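Local coordinates for protein N-acetylglucosamine-6-phosphate deacetylase (Thermotoga maritima, PDB 1O12) that probably removes the acetyl group from N-acetylglucosamine-6-phosphate, as a metal-dependent hydrolase of the NagA family with an iron ion bound here, at residues A[186-190]-A[212-216]; A[191-196]-A[221-227]; A[128-132]-A[143-147]. All blocks are in the same frame, centred on the assembly; numbering follows the deposited sequence.

Contact 1 (A[186-190]-A[212-216]). With FE (Fe (III) ion), chain C.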
loop_
_atom_site.group_PDB
_atom_site.type_symbol
_atom_site.label_atom_id
_atom_site.label_comp_id
_atom_site.label_asym_id
_atom_site.label_seq_id
_atom_site.Cartn_x
_atom_site.Cartn_y
_atom_site.Cartn_z
ATOM N N ALA A 186 -2.611 -10.788 -14.769
ATOM C CA ALA A 186 -2.209 -9.508 -15.351
ATOM C C ALA A 186 -0.755 -9.214 -15.027
ATOM O O ALA A 186 -0.303 -9.408 -13.890
ATOM C CB ALA A 186 -3.102 -8.386 -14.829
ATOM N N GLY A 187 -0.031 -8.756 -16.046
ATOM C CA GLY A 187 1.373 -8.422 -15.915
ATOM C C GLY A 187 1.894 -7.829 -17.213
ATOM O O GLY A 187 1.282 -8.008 -18.276
ATOM N N HIS A 188 3.020 -7.109 -17.119
ATOM C CA HIS A 188 3.658 -6.452 -18.265
ATOM C C HIS A 188 2.656 -5.539 -18.930
ATOM O O HIS A 188 2.425 -5.619 -20.123
ATOM C CB HIS A 188 4.150 -7.509 -19.238
ATOM C CG HIS A 188 5.242 -8.358 -18.676
ATOM N ND1 HIS A 188 6.523 -7.879 -18.464
ATOM C CD2 HIS A 188 5.243 -9.643 -18.245
ATOM C CE1 HIS A 188 7.266 -8.837 -17.936
ATOM N NE2 HIS A 188 6.514 -9.917 -17.792
ATOM N N SER A 189 2.072 -4.658 -18.135
ATOM C CA SER A 189 1.033 -3.775 -18.614
ATOM C C SER A 189 1.095 -2.361 -18.066
ATOM O O SER A 189 1.694 -2.113 -17.020
ATOM C CB SER A 189 -0.309 -4.405 -18.242
ATOM O OG SER A 189 -1.299 -3.435 -17.950
ATOM N N ILE A 190 0.487 -1.420 -18.783
ATOM C CA ILE A 190 0.430 -0.040 -18.282
ATOM C C ILE A 190 -1.019 0.300 -18.006
ATOM O O ILE A 190 -1.348 1.432 -17.724
ATOM C CB ILE A 190 1.002 1.024 -19.263
ATOM C CG1 ILE A 190 0.395 0.852 -20.651
ATOM C CG2 ILE A 190 2.510 0.970 -19.266
ATOM C CD1 ILE A 190 1.137 1.698 -21.697
ATOM N N ASN A 212 6.921 -5.686 -10.532
ATOM C CA ASN A 212 7.770 -5.497 -11.711
ATOM C C ASN A 212 6.926 -5.545 -12.992
ATOM O O ASN A 212 6.029 -6.380 -13.130
ATOM C CB ASN A 212 8.861 -6.574 -11.790
ATOM C CG ASN A 212 9.513 -6.879 -10.434
ATOM O OD1 ASN A 212 9.224 -7.914 -9.811
ATOM N ND2 ASN A 212 10.405 -5.988 -9.983
ATOM N N GLY A 213 7.203 -4.645 -13.927
ATOM C CA GLY A 213 6.471 -4.639 -15.190
ATOM C C GLY A 213 5.098 -4.002 -15.142
ATOM O O GLY A 213 4.192 -4.400 -15.876
ATOM N N LEU A 214 4.930 -3.017 -14.272
ATOM C CA LEU A 214 3.653 -2.328 -14.146
ATOM C C LEU A 214 3.883 -0.841 -13.947
ATOM O O LEU A 214 4.979 -0.410 -13.552
ATOM C CB LEU A 214 2.881 -2.881 -12.955
ATOM C CG LEU A 214 2.598 -4.386 -13.016
ATOM C CD1 LEU A 214 2.555 -4.936 -11.593
ATOM C CD2 LEU A 214 1.295 -4.652 -13.778
ATOM N N LYS A 215 2.869 -0.040 -14.245
ATOM C CA LYS A 215 3.024 1.376 -14.019
ATOM C C LYS A 215 2.947 1.492 -12.487
ATOM O O LYS A 215 2.196 0.752 -11.834
ATOM C CB LYS A 215 1.883 2.160 -14.656
ATOM C CG LYS A 215 2.073 3.670 -14.586
ATOM C CD LYS A 215 2.753 4.244 -15.841
ATOM C CE LYS A 215 1.809 4.304 -17.036
ATOM N NZ LYS A 215 2.545 4.698 -18.265
ATOM N N PRO A 216 3.754 2.385 -11.890
ATOM C CA PRO A 216 3.752 2.578 -10.441
ATOM C C PRO A 216 2.405 3.095 -9.916
ATOM O O PRO A 216 1.480 3.417 -10.682
ATOM C CB PRO A 216 4.855 3.606 -10.234
ATOM C CG PRO A 216 5.836 3.268 -11.339
ATOM C CD PRO A 216 4.916 3.048 -12.515
HETATM FE FE FE C . 8.079 -11.222 -16.885
HETATM O O HOH W 1 4.037 -7.462 -14.310
#
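This is a backbone contact between two loops at the metal site of the amidohydrolase TIM barrel. Residues 186-190 leave strand 183-186 and carry a metal ligand. Residues 212-216 follow strand 206-207 and begin with N212 and G213, both predicted to bind substrate. H188 NE2 binds the Fe(III) ion at 2.2 Å, and E127 and H209 complete the protein ligands. H188 ND1 is hydrogen-bonded to the K135 carbonyl. The H188 CB points away from 212-216. The two loops meet mainly through main chain. S189 N donates to G213 O at 3.1 Å, and L214 CA makes a CA-H...O contact to S189 O at 3.5 Å. Water 1 adds a link: it accepts from H188 N (3.0 Å) and lies 2.6 Å from N212 O, to which it can donate. G213 has positive phi (79°). A CB there would jam against the preceding carbonyl and lie 3.3 Å from H188 ND1, so glycine suits the site. At the outer end, I190 CG2 lies 3.9 Å from K215 NZ. The S189 hydroxyl turns to E167. Helix 223-230 packs against the contact: A186, S189 and L214 all pack on its I224, and the K215 carbonyl accepts from T225. The loop 186-190 itself leads on to helix 193-200.

Contact 2 (A[191-196]-A[221-227])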
loop_
_atom_site.group_PDB
_atom_site.type_symbol
_atom_site.label_atom_id
_atom_site.label_comp_id
_atom_site.label_asym_id
_atom_site.label_seq_id
_atom_site.Cartn_x
_atom_site.Cartn_y
_atom_site.Cartn_z
ATOM N N ALA A 191 -1.883 -0.697 -18.084
ATOM C CA ALA A 191 -3.296 -0.494 -17.841
ATOM C C ALA A 191 -3.607 0.305 -16.567
ATOM O O ALA A 191 -2.921 0.208 -15.534
ATOM C CB ALA A 191 -4.006 -1.841 -17.789
ATOM N N THR A 192 -4.678 1.077 -16.653
ATOM C CA THR A 192 -5.127 1.890 -15.551
ATOM C C THR A 192 -5.922 0.999 -14.619
ATOM O O THR A 192 -6.128 -0.172 -14.888
ATOM C CB THR A 192 -6.059 3.001 -16.057
ATOM O OG1 THR A 192 -7.176 2.399 -16.725
ATOM C CG2 THR A 192 -5.328 3.913 -17.045
ATOM N N PHE A 193 -6.378 1.578 -13.520
ATOM C CA PHE A 193 -7.184 0.869 -12.553
ATOM C C PHE A 193 -8.492 0.393 -13.171
ATOM O O PHE A 193 -8.931 -0.735 -12.906
ATOM C CB PHE A 193 -7.496 1.781 -11.379
ATOM C CG PHE A 193 -8.442 1.183 -10.385
ATOM C CD1 PHE A 193 -7.995 0.254 -9.454
ATOM C CD2 PHE A 193 -9.780 1.555 -10.376
ATOM C CE1 PHE A 193 -8.853 -0.293 -8.535
ATOM C CE2 PHE A 193 -10.660 1.006 -9.448
ATOM C CZ PHE A 193 -10.191 0.079 -8.524
ATOM N N GLU A 194 -9.116 1.233 -13.997
ATOM C CA GLU A 194 -10.394 0.852 -14.607
ATOM C C GLU A 194 -10.257 -0.222 -15.680
ATOM O O GLU A 194 -11.171 -1.033 -15.860
ATOM C CB GLU A 194 -11.123 2.078 -15.203
ATOM C CG GLU A 194 -11.601 3.135 -14.167
ATOM C CD GLU A 194 -12.589 2.587 -13.111
ATOM O OE1 GLU A 194 -12.785 3.282 -12.078
ATOM O OE2 GLU A 194 -13.174 1.481 -13.306
ATOM N N GLU A 195 -9.132 -0.217 -16.396
ATOM C CA GLU A 195 -8.931 -1.212 -17.435
ATOM C C GLU A 195 -8.693 -2.573 -16.811
ATOM O O GLU A 195 -9.146 -3.595 -17.322
ATOM C CB GLU A 195 -7.777 -0.825 -18.343
ATOM C CG GLU A 195 -8.095 0.377 -19.195
ATOM C CD GLU A 195 -6.888 0.883 -19.959
ATOM O OE1 GLU A 195 -5.802 1.055 -19.348
ATOM O OE2 GLU A 195 -7.041 1.121 -21.179
ATOM N N PHE A 196 -7.995 -2.584 -15.689
ATOM C CA PHE A 196 -7.772 -3.827 -14.987
ATOM C C PHE A 196 -9.125 -4.286 -14.447
ATOM O O PHE A 196 -9.459 -5.465 -14.534
ATOM C CB PHE A 196 -6.804 -3.626 -13.825
ATOM C CG PHE A 196 -6.769 -4.772 -12.881
ATOM C CD1 PHE A 196 -5.969 -5.868 -13.137
ATOM C CD2 PHE A 196 -7.584 -4.781 -11.768
ATOM C CE1 PHE A 196 -5.985 -6.968 -12.286
ATOM C CE2 PHE A 196 -7.613 -5.871 -10.915
ATOM C CZ PHE A 196 -6.818 -6.963 -11.167
ATOM N N GLU A 221 -4.230 8.010 -10.300
ATOM C CA GLU A 221 -4.348 6.804 -11.111
ATOM C C GLU A 221 -3.516 5.753 -10.373
ATOM O O GLU A 221 -2.274 5.749 -10.472
ATOM C CB GLU A 221 -3.783 7.025 -12.517
ATOM C CG GLU A 221 -3.802 5.772 -13.370
ATOM C CD GLU A 221 -5.153 5.101 -13.366
ATOM O OE1 GLU A 221 -6.098 5.664 -13.970
ATOM O OE2 GLU A 221 -5.276 4.018 -12.745
ATOM N N ILE A 222 -4.194 4.880 -9.629
ATOM C CA ILE A 222 -3.489 3.874 -8.862
ATOM C C ILE A 222 -3.035 2.703 -9.719
ATOM O O ILE A 222 -2.132 1.943 -9.322
ATOM C CB ILE A 222 -4.332 3.400 -7.634
ATOM C CG1 ILE A 222 -5.596 2.681 -8.074
ATOM C CG2 ILE A 222 -4.708 4.612 -6.778
ATOM C CD1 ILE A 222 -6.330 2.056 -6.911
ATOM N N GLY A 223 -3.634 2.589 -10.906
ATOM C CA GLY A 223 -3.273 1.541 -11.854
ATOM C C GLY A 223 -3.384 0.101 -11.364
ATOM O O GLY A 223 -4.029 -0.198 -10.336
ATOM N N ILE A 224 -2.762 -0.804 -12.116
ATOM C CA ILE A 224 -2.782 -2.223 -11.761
ATOM C C ILE A 224 -2.122 -2.442 -10.407
ATOM O O ILE A 224 -2.552 -3.281 -9.629
ATOM C CB ILE A 224 -2.026 -3.118 -12.810
ATOM C CG1 ILE A 224 -2.801 -3.198 -14.118
ATOM C CG2 ILE A 224 -1.866 -4.539 -12.255
ATOM C CD1 ILE A 224 -2.557 -4.505 -14.872
ATOM N N THR A 225 -1.057 -1.699 -10.146
ATOM C CA THR A 225 -0.329 -1.820 -8.885
ATOM C C THR A 225 -1.259 -1.486 -7.739
ATOM O O THR A 225 -1.229 -2.132 -6.696
ATOM C CB THR A 225 0.858 -0.853 -8.868
ATOM O OG1 THR A 225 1.607 -1.052 -10.070
ATOM C CG2 THR A 225 1.731 -1.057 -7.647
ATOM N N GLY A 226 -2.083 -0.466 -7.955
ATOM C CA GLY A 226 -3.022 -0.032 -6.941
ATOM C C GLY A 226 -4.159 -1.010 -6.794
ATOM O O GLY A 226 -4.640 -1.258 -5.684
ATOM N N ALA A 227 -4.600 -1.560 -7.915
ATOM C CA ALA A 227 -5.657 -2.558 -7.893
ATOM C C ALA A 227 -5.108 -3.734 -7.111
ATOM O O ALA A 227 -5.770 -4.253 -6.216
ATOM C CB ALA A 227 -6.009 -2.995 -9.302
#
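Two neighbouring helix N-termini of the TIM barrel meet here, one opened by a capping box and both tied to one carboxylate. The helices are 193-200 and 223-230, each following a loop that contributes to contact 1. T192 is the N-cap of the first. T192 OG1 accepts from E195 N at 3.3 Å, and E195 OE1 accepts from T192 N at 2.9 Å; these reciprocal bonds make the box. E221 precedes the turn that leads into the second helix, and E221 OE2 accepts from G223 N at 2.8 Å. E221 OE2 also accepts from F193 N across the contact, at 2.8 Å. Amides at the starts of two helices thus share one acceptor, and the backbones come close: the CA atoms of F193 and G223 are 4.0 Å apart. G223 has phi 57°, which favours glycine. Away from this polar edge the contact is apolar. F193 CD1 lies 3.5 Å from I222 CD1. F196 CB lies 4.0 Å from I224 CG1, and A191 CB lies 4.1 Å from the same I224 atom. F196 and I224 both also pack on A186 of strand 183-186, so the helix pair is seated on the barrel. E248 of the second subunit packs on F193 and I222. The two phenylalanines both reach A227 CB, F193 through CD1 at 3.8 Å and F196 through CD2 at 3.4 Å.

Contact 3 (A[128-132]-A[143-147])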
loop_
_atom_site.group_PDB
_atom_site.type_symbol
_atom_site.label_atom_id
_atom_site.label_comp_id
_atom_site.label_asym_id
_atom_site.label_seq_id
_atom_site.Cartn_x
_atom_site.Cartn_y
_atom_site.Cartn_z
ATOM N N GLY A 128 3.327 -13.961 -21.910
ATOM C CA GLY A 128 3.510 -13.304 -23.182
ATOM C C GLY A 128 2.862 -14.267 -24.166
ATOM O O GLY A 128 2.533 -15.388 -23.784
ATOM N N PRO A 129 2.730 -13.907 -25.443
ATOM C CA PRO A 129 3.152 -12.655 -26.075
ATOM C C PRO A 129 2.129 -11.519 -26.063
ATOM O O PRO A 129 2.384 -10.470 -26.651
ATOM C CB PRO A 129 3.471 -13.101 -27.492
ATOM C CG PRO A 129 2.293 -14.074 -27.756
ATOM C CD PRO A 129 2.166 -14.843 -26.440
ATOM N N TYR A 130 0.982 -11.712 -25.420
ATOM C CA TYR A 130 -0.029 -10.661 -25.384
ATOM C C TYR A 130 0.206 -9.629 -24.268
ATOM O O TYR A 130 -0.641 -9.379 -23.391
ATOM C CB TYR A 130 -1.411 -11.290 -25.266
ATOM C CG TYR A 130 -1.560 -12.465 -26.187
ATOM C CD1 TYR A 130 -1.427 -12.311 -27.570
ATOM C CD2 TYR A 130 -1.757 -13.750 -25.679
ATOM C CE1 TYR A 130 -1.473 -13.407 -28.425
ATOM C CE2 TYR A 130 -1.806 -14.856 -26.521
ATOM C CZ TYR A 130 -1.656 -14.684 -27.891
ATOM O OH TYR A 130 -1.623 -15.790 -28.712
ATOM N N ILE A 131 1.363 -8.994 -24.319
ATOM C CA ILE A 131 1.680 -8.023 -23.317
ATOM C C ILE A 131 1.955 -6.669 -23.912
ATOM O O ILE A 131 1.874 -6.476 -25.125
ATOM C CB ILE A 131 2.879 -8.499 -22.453
ATOM C CG1 ILE A 131 4.097 -8.816 -23.331
ATOM C CG2 ILE A 131 2.447 -9.715 -21.643
ATOM C CD1 ILE A 131 5.312 -9.345 -22.540
ATOM N N SER A 132 2.258 -5.728 -23.028
ATOM C CA SER A 132 2.566 -4.359 -23.405
ATOM C C SER A 132 4.043 -4.256 -23.799
ATOM O O SER A 132 4.925 -4.763 -23.092
ATOM C CB SER A 132 2.280 -3.455 -22.213
ATOM O OG SER A 132 2.921 -2.209 -22.326
ATOM N N HIS A 143 8.171 -10.584 -30.911
ATOM C CA HIS A 143 7.100 -11.580 -30.758
ATOM C C HIS A 143 5.821 -11.044 -30.096
ATOM O O HIS A 143 4.751 -11.609 -30.275
ATOM C CB HIS A 143 7.617 -12.798 -29.979
ATOM C CG HIS A 143 8.736 -13.530 -30.663
ATOM N ND1 HIS A 143 8.607 -14.086 -31.922
ATOM C CD2 HIS A 143 9.980 -13.862 -30.234
ATOM C CE1 HIS A 143 9.718 -14.734 -32.231
ATOM N NE2 HIS A 143 10.568 -14.614 -31.225
ATOM N N ILE A 144 5.945 -9.951 -29.344
ATOM C CA ILE A 144 4.819 -9.333 -28.655
ATOM C C ILE A 144 3.776 -8.881 -29.678
ATOM O O ILE A 144 4.096 -8.179 -30.625
ATOM C CB ILE A 144 5.267 -8.098 -27.810
ATOM C CG1 ILE A 144 6.391 -8.498 -26.842
ATOM C CG2 ILE A 144 4.061 -7.533 -27.029
ATOM C CD1 ILE A 144 6.721 -7.443 -25.799
ATOM N N ARG A 145 2.523 -9.262 -29.470
ATOM C CA ARG A 145 1.483 -8.901 -30.412
ATOM C C ARG A 145 0.152 -9.084 -29.709
ATOM O O ARG A 145 0.088 -9.696 -28.632
ATOM C CB ARG A 145 1.549 -9.853 -31.604
ATOM C CG ARG A 145 1.437 -11.310 -31.148
ATOM C CD ARG A 145 1.631 -12.293 -32.277
ATOM N NE ARG A 145 1.511 -13.693 -31.855
ATOM C CZ ARG A 145 2.476 -14.407 -31.274
ATOM N NH1 ARG A 145 3.664 -13.862 -31.030
ATOM N NH2 ARG A 145 2.255 -15.677 -30.950
ATOM N N PRO A 146 -0.932 -8.558 -30.302
ATOM C CA PRO A 146 -2.258 -8.695 -29.699
ATOM C C PRO A 146 -2.808 -10.075 -29.981
ATOM O O PRO A 146 -2.414 -10.739 -30.937
ATOM C CB PRO A 146 -3.072 -7.614 -30.397
ATOM C CG PRO A 146 -2.475 -7.609 -31.762
ATOM C CD PRO A 146 -0.986 -7.677 -31.484
ATOM N N PRO A 147 -3.706 -10.539 -29.130
ATOM C CA PRO A 147 -4.317 -11.855 -29.305
ATOM C C PRO A 147 -5.243 -11.819 -30.513
ATOM O O PRO A 147 -5.877 -10.798 -30.796
ATOM C CB PRO A 147 -5.073 -12.056 -28.001
ATOM C CG PRO A 147 -5.375 -10.640 -27.556
ATOM C CD PRO A 147 -4.092 -9.936 -27.847
#
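P129 follows a cis peptide bond, and its CB points toward 143-147. P129 CB lies 3.4 Å from H143 O. The R145 side chain leaves its backbone with chi1 p, then runs extended through chi2 and chi3. This lays the guanidinium with one face over the P129 ring, P129 CG to R145 CZ being 3.5 Å. The charged end forms a salt bridge with E151 and also bonds to the T97 carbonyl. Y130, with chi1 m, turns its ring onto P147. P147 CB sits 3.9 Å from the centroid of the Y130 ring, over its face, in a CH-pi contact. The Y130 hydroxyl bonds to E151, the same residue that pairs with R145. I131 and I144 meet through I131 CG1 and I144 CD1 at 3.9 Å. The backbones join by R145 N donating to P129 O at 3.1 Å. Y130 CA adds a CA-H...O contact to R145 O at 3.4 Å. Y130 is the centre of an inverse gamma turn, which bends 128-132 sharply. I131 then packs on the metal ligand H188. This is a long active-site loop of a metal-dependent TIM-barrel hydrolase that packs against itself just after the metal ligand E127.

In the fold
Contacts 1 and 3 are loop-to-loop contacts beside the iron, and contact 2 is a helix-to-helix contact further from it. Contacts 2 and 3 are buried, while contact 1 is partly buried. Contacts 1 and 2 share the same two chain connections, their segments alternating in sequence, and they touch directly: K215 O lies 2.6 Å from T225 OG1. Contact 3 meets contact 1 through H188 O and S132 N, 2.9 Å apart, but does not touch contact 2. Main-chain polar links dominate contact 1. Contact 2 combines helix capping with apolar packing. Contact 3 adds prolines, an aromatic ring and a guanidinium to a backbone hydrogen bond. Contacts 1 and 2 also reach the second subunit.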